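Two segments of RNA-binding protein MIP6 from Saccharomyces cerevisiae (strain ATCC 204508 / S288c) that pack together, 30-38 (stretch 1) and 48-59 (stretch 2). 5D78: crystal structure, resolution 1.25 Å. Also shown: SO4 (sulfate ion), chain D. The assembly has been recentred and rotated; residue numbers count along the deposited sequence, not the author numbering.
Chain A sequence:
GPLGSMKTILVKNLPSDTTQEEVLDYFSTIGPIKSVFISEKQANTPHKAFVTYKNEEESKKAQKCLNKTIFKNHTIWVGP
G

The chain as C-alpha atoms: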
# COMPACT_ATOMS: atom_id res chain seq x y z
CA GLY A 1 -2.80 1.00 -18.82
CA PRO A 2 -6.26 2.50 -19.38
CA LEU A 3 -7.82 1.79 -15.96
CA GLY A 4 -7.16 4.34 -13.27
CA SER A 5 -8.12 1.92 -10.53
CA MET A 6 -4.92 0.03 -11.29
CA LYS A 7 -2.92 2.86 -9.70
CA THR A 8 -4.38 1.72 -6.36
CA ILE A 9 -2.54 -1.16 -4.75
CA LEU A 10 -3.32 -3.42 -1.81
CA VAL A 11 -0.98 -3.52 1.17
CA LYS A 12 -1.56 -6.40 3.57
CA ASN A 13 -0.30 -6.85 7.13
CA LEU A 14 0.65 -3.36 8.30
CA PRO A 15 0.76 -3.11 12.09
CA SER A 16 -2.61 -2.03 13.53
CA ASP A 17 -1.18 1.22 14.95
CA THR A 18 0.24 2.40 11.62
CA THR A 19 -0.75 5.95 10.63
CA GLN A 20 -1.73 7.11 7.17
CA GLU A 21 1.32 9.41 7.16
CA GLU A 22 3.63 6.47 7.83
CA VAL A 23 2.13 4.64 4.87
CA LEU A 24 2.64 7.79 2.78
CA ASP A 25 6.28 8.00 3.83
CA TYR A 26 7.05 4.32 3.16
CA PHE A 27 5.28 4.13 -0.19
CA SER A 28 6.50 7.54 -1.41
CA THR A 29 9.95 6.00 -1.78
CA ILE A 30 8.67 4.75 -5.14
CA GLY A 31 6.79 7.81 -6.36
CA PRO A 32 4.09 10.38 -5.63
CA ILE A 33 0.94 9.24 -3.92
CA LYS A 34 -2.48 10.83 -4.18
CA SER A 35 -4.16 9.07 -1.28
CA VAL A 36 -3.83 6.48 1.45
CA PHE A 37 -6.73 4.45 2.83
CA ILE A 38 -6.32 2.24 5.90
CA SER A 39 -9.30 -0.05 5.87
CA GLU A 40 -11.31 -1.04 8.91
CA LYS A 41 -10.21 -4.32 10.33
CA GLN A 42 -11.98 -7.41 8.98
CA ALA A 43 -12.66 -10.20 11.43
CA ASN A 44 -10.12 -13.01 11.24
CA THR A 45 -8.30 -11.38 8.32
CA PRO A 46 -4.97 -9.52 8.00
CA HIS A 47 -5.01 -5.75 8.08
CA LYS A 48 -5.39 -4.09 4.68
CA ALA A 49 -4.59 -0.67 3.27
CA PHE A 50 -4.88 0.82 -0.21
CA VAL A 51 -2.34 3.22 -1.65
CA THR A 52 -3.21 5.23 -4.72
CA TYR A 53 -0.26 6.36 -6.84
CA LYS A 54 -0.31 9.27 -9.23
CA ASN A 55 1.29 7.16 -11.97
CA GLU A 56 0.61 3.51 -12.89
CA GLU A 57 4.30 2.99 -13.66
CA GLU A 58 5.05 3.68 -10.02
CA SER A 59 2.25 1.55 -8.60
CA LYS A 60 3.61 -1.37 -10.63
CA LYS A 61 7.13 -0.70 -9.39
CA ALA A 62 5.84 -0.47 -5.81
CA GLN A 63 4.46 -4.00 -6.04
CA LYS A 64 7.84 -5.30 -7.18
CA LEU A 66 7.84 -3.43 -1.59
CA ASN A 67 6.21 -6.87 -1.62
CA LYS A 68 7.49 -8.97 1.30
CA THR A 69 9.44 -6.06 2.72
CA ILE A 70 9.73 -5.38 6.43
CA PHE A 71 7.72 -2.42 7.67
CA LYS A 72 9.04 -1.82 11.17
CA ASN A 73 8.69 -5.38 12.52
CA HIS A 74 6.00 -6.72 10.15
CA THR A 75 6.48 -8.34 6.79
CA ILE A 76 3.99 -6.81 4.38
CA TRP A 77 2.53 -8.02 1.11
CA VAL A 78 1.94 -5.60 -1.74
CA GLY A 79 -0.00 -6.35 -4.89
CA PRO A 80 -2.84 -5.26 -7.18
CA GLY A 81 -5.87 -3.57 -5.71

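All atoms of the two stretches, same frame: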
# COMPACT_ATOMS: atom_id res chain seq x y z
N ILE A 30 8.79 5.18 -3.76
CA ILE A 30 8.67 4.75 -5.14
C ILE A 30 8.20 5.87 -6.06
O ILE A 30 8.62 5.96 -7.21
CB ILE A 30 7.71 3.56 -5.26
CG1 ILE A 30 8.12 2.45 -4.28
CG2 ILE A 30 7.67 3.03 -6.69
CD1 ILE A 30 9.53 1.94 -4.46
N GLY A 31 7.30 6.72 -5.56
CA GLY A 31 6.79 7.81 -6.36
C GLY A 31 5.65 8.52 -5.66
O GLY A 31 5.26 8.13 -4.57
N PRO A 32 5.13 9.58 -6.29
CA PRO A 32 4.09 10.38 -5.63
C PRO A 32 2.77 9.65 -5.48
O PRO A 32 2.33 8.92 -6.37
CB PRO A 32 3.94 11.60 -6.55
CG PRO A 32 4.50 11.15 -7.86
CD PRO A 32 5.58 10.18 -7.54
N ILE A 33 2.17 9.88 -4.33
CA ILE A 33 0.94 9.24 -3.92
C ILE A 33 -0.15 10.28 -3.76
O ILE A 33 0.08 11.33 -3.19
CB ILE A 33 1.20 8.49 -2.61
CG1 ILE A 33 2.09 7.27 -2.92
CG2 ILE A 33 -0.11 8.08 -1.94
CD1 ILE A 33 2.66 6.61 -1.75
N LYS A 34 -1.32 9.96 -4.30
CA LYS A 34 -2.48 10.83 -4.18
C LYS A 34 -3.22 10.61 -2.87
O LYS A 34 -3.68 11.55 -2.24
CB LYS A 34 -3.43 10.58 -5.35
CG LYS A 34 -2.82 10.97 -6.69
CD LYS A 34 -3.86 11.03 -7.80
CE LYS A 34 -4.42 9.66 -8.09
NZ LYS A 34 -5.28 9.66 -9.30
N SER A 35 -3.40 9.35 -2.48
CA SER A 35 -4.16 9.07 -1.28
C SER A 35 -3.76 7.75 -0.64
O SER A 35 -3.21 6.86 -1.29
CB SER A 35 -5.65 9.08 -1.57
OG SER A 35 -6.01 8.02 -2.42
N VAL A 36 -4.08 7.66 0.65
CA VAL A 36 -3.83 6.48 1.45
C VAL A 36 -5.12 6.16 2.20
O VAL A 36 -5.70 7.03 2.86
CB VAL A 36 -2.71 6.73 2.46
CG1 VAL A 36 -2.54 5.56 3.39
CG2 VAL A 36 -1.40 7.02 1.74
N PHE A 37 -5.56 4.91 2.11
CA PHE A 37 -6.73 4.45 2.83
C PHE A 37 -6.37 3.23 3.68
O PHE A 37 -5.98 2.20 3.15
CB PHE A 37 -7.83 4.10 1.83
CG PHE A 37 -9.07 3.56 2.45
CD1 PHE A 37 -9.96 4.40 3.07
CD2 PHE A 37 -9.37 2.21 2.41
CE1 PHE A 37 -11.12 3.91 3.64
CE2 PHE A 37 -10.53 1.73 2.98
CZ PHE A 37 -11.40 2.58 3.58
N ILE A 38 -6.49 3.37 4.99
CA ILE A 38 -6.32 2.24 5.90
C ILE A 38 -7.70 1.70 6.21
O ILE A 38 -8.52 2.38 6.80
CB ILE A 38 -5.57 2.63 7.19
CG1 ILE A 38 -4.14 3.06 6.84
CG2 ILE A 38 -5.52 1.45 8.17
CD1 ILE A 38 -3.30 3.57 8.00
N LYS A 48 -5.49 -4.49 6.08
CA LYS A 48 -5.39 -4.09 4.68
C LYS A 48 -5.42 -2.57 4.54
O LYS A 48 -6.16 -1.87 5.23
CB LYS A 48 -6.53 -4.68 3.86
CG LYS A 48 -6.47 -6.18 3.76
CD LYS A 48 -7.60 -6.71 2.94
CE LYS A 48 -7.60 -8.24 2.95
NZ LYS A 48 -8.88 -8.77 2.42
N ALA A 49 -4.60 -2.08 3.62
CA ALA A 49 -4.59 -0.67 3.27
C ALA A 49 -4.48 -0.55 1.76
O ALA A 49 -4.00 -1.47 1.11
CB ALA A 49 -3.45 0.06 3.94
N PHE A 50 -4.92 0.57 1.22
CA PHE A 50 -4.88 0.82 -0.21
C PHE A 50 -4.17 2.14 -0.46
O PHE A 50 -4.49 3.16 0.15
CB PHE A 50 -6.28 0.84 -0.78
CG PHE A 50 -6.99 -0.48 -0.65
CD1 PHE A 50 -7.63 -0.83 0.52
CD2 PHE A 50 -6.98 -1.38 -1.70
CE1 PHE A 50 -8.26 -2.03 0.64
CE2 PHE A 50 -7.60 -2.58 -1.58
CZ PHE A 50 -8.24 -2.90 -0.41
N VAL A 51 -3.16 2.07 -1.33
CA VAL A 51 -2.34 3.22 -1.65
C VAL A 51 -2.55 3.56 -3.11
O VAL A 51 -2.40 2.71 -3.98
CB VAL A 51 -0.85 2.90 -1.41
CG1 VAL A 51 0.01 4.09 -1.88
CG2 VAL A 51 -0.61 2.58 0.04
N THR A 52 -2.93 4.80 -3.37
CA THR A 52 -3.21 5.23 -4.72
C THR A 52 -2.10 6.14 -5.23
O THR A 52 -1.93 7.27 -4.75
CB THR A 52 -4.55 5.98 -4.79
OG1 THR A 52 -5.60 5.10 -4.37
CG2 THR A 52 -4.82 6.46 -6.18
N TYR A 53 -1.35 5.63 -6.20
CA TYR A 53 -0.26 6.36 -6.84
C TYR A 53 -0.78 7.31 -7.90
O TYR A 53 -1.84 7.12 -8.46
CB TYR A 53 0.74 5.37 -7.46
CG TYR A 53 1.69 4.77 -6.45
CD1 TYR A 53 1.37 3.61 -5.76
CD2 TYR A 53 2.88 5.39 -6.14
CE1 TYR A 53 2.22 3.08 -4.82
CE2 TYR A 53 3.75 4.88 -5.19
CZ TYR A 53 3.42 3.72 -4.53
OH TYR A 53 4.27 3.19 -3.59
N LYS A 54 -0.00 8.34 -8.17
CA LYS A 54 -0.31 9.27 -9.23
C LYS A 54 -0.13 8.60 -10.60
O LYS A 54 -0.89 8.85 -11.53
CB LYS A 54 0.65 10.44 -9.08
CG LYS A 54 0.29 11.72 -9.79
CD LYS A 54 1.23 12.84 -9.29
CE LYS A 54 0.83 14.20 -9.79
NZ LYS A 54 -0.53 14.54 -9.34
N ASN A 55 0.88 7.75 -10.70
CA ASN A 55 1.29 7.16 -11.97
C ASN A 55 1.27 5.63 -11.90
O ASN A 55 1.82 5.05 -10.96
CB ASN A 55 2.71 7.63 -12.32
CG ASN A 55 2.83 9.14 -12.37
OD1 ASN A 55 2.08 9.80 -13.08
ND2 ASN A 55 3.76 9.70 -11.60
N GLU A 56 0.68 4.97 -12.90
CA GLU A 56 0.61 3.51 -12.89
C GLU A 56 2.00 2.85 -12.94
O GLU A 56 2.21 1.77 -12.40
CB GLU A 56 -0.29 2.95 -13.99
CG GLU A 56 -0.52 1.44 -13.79
CD GLU A 56 -1.52 0.83 -14.75
OE1 GLU A 56 -2.09 1.55 -15.59
OE2 GLU A 56 -1.73 -0.40 -14.66
N GLU A 57 2.94 3.51 -13.59
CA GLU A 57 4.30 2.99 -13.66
C GLU A 57 4.86 2.78 -12.26
O GLU A 57 5.56 1.81 -11.98
CB GLU A 57 5.18 3.94 -14.46
CG GLU A 57 6.56 3.44 -14.66
CD GLU A 57 7.36 4.32 -15.61
OE1 GLU A 57 6.79 5.28 -16.16
OE2 GLU A 57 8.57 4.03 -15.79
N GLU A 58 4.52 3.69 -11.36
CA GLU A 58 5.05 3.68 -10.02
C GLU A 58 4.28 2.71 -9.12
O GLU A 58 4.86 2.08 -8.24
CB GLU A 58 5.12 5.11 -9.46
CG GLU A 58 6.39 5.79 -9.99
CD GLU A 58 6.32 7.30 -10.16
OE1 GLU A 58 5.23 7.88 -10.04
OE2 GLU A 58 7.39 7.89 -10.43
N SER A 59 2.98 2.54 -9.36
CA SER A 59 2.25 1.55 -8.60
C SER A 59 2.74 0.15 -8.95
O SER A 59 2.86 -0.69 -8.07
CB SER A 59 0.74 1.66 -8.80
OG SER A 59 0.38 1.59 -10.16
S SO4 D . -2.61 14.17 -12.02
O1 SO4 D . -2.17 15.56 -11.93
O2 SO4 D . -2.86 13.64 -10.68
O3 SO4 D . -3.85 14.12 -12.79
O4 SO4 D . -1.57 13.38 -12.68
O HOH W 1 9.50 8.46 -8.60
O HOH W 2 3.04 7.84 -8.73
O HOH W 3 -3.16 10.33 -11.47

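Backbone hydrogen bonds organise the contact. The strand that ends at I38 runs antiparallel to strand 48-53, with an angle of 171° between their directions. F37 and F50 form a reciprocal pair, F37 N to F50 O at 2.8 Å and F50 N to F37 O at 2.7 Å, and T52 N donates to S35 O at 2.9 Å. The return bond, S35 N to T52 O, is weak at 3.4 Å; it lies at a beta bulge, where the register shifts by one residue between I33 and S35. T52 O thus faces two successive amides, and that of K34 lies closer (K34 N to T52 O, 2.8 Å). Beyond the bulge, K54 N donates almost linearly to P32 O at 3.0 Å.

Apolar contacts differ between the two faces of the sheet. On the face bearing V36, I38, A49 and V51, I38 CG1 lies 4.2 Å from A49 CB. On the other, F37 and F50 meet at 4.0 Å between F37 CD2 and F50 CD1, with the F50 atom at the edge of the F37 ring. I33 bridges V51 and Y53: its CD1 is 3.7 Å from V51 CG1, while its CG1 lies over one face of the Y53 ring, 4.0 Å from the centroid, in a CH-pi contact.

Water-mediated contacts join the loop 30-32 to the start of the helix. Within stretch 2, N55 ND2 donates to E58 OE1 at 2.8 Å, and water 2 links that same oxygen to P32 O and N55 N. Water 1 donates to both I30 O and E58 OE2. The carboxylate lies close to G31, with E58 CD 3.9 Å from G31 CA; a beta carbon at G31 would clash with it. Farther out, water 3 connects K34 NZ with K54 O, and K54 NZ donates to sulfate O2 at 2.8 Å.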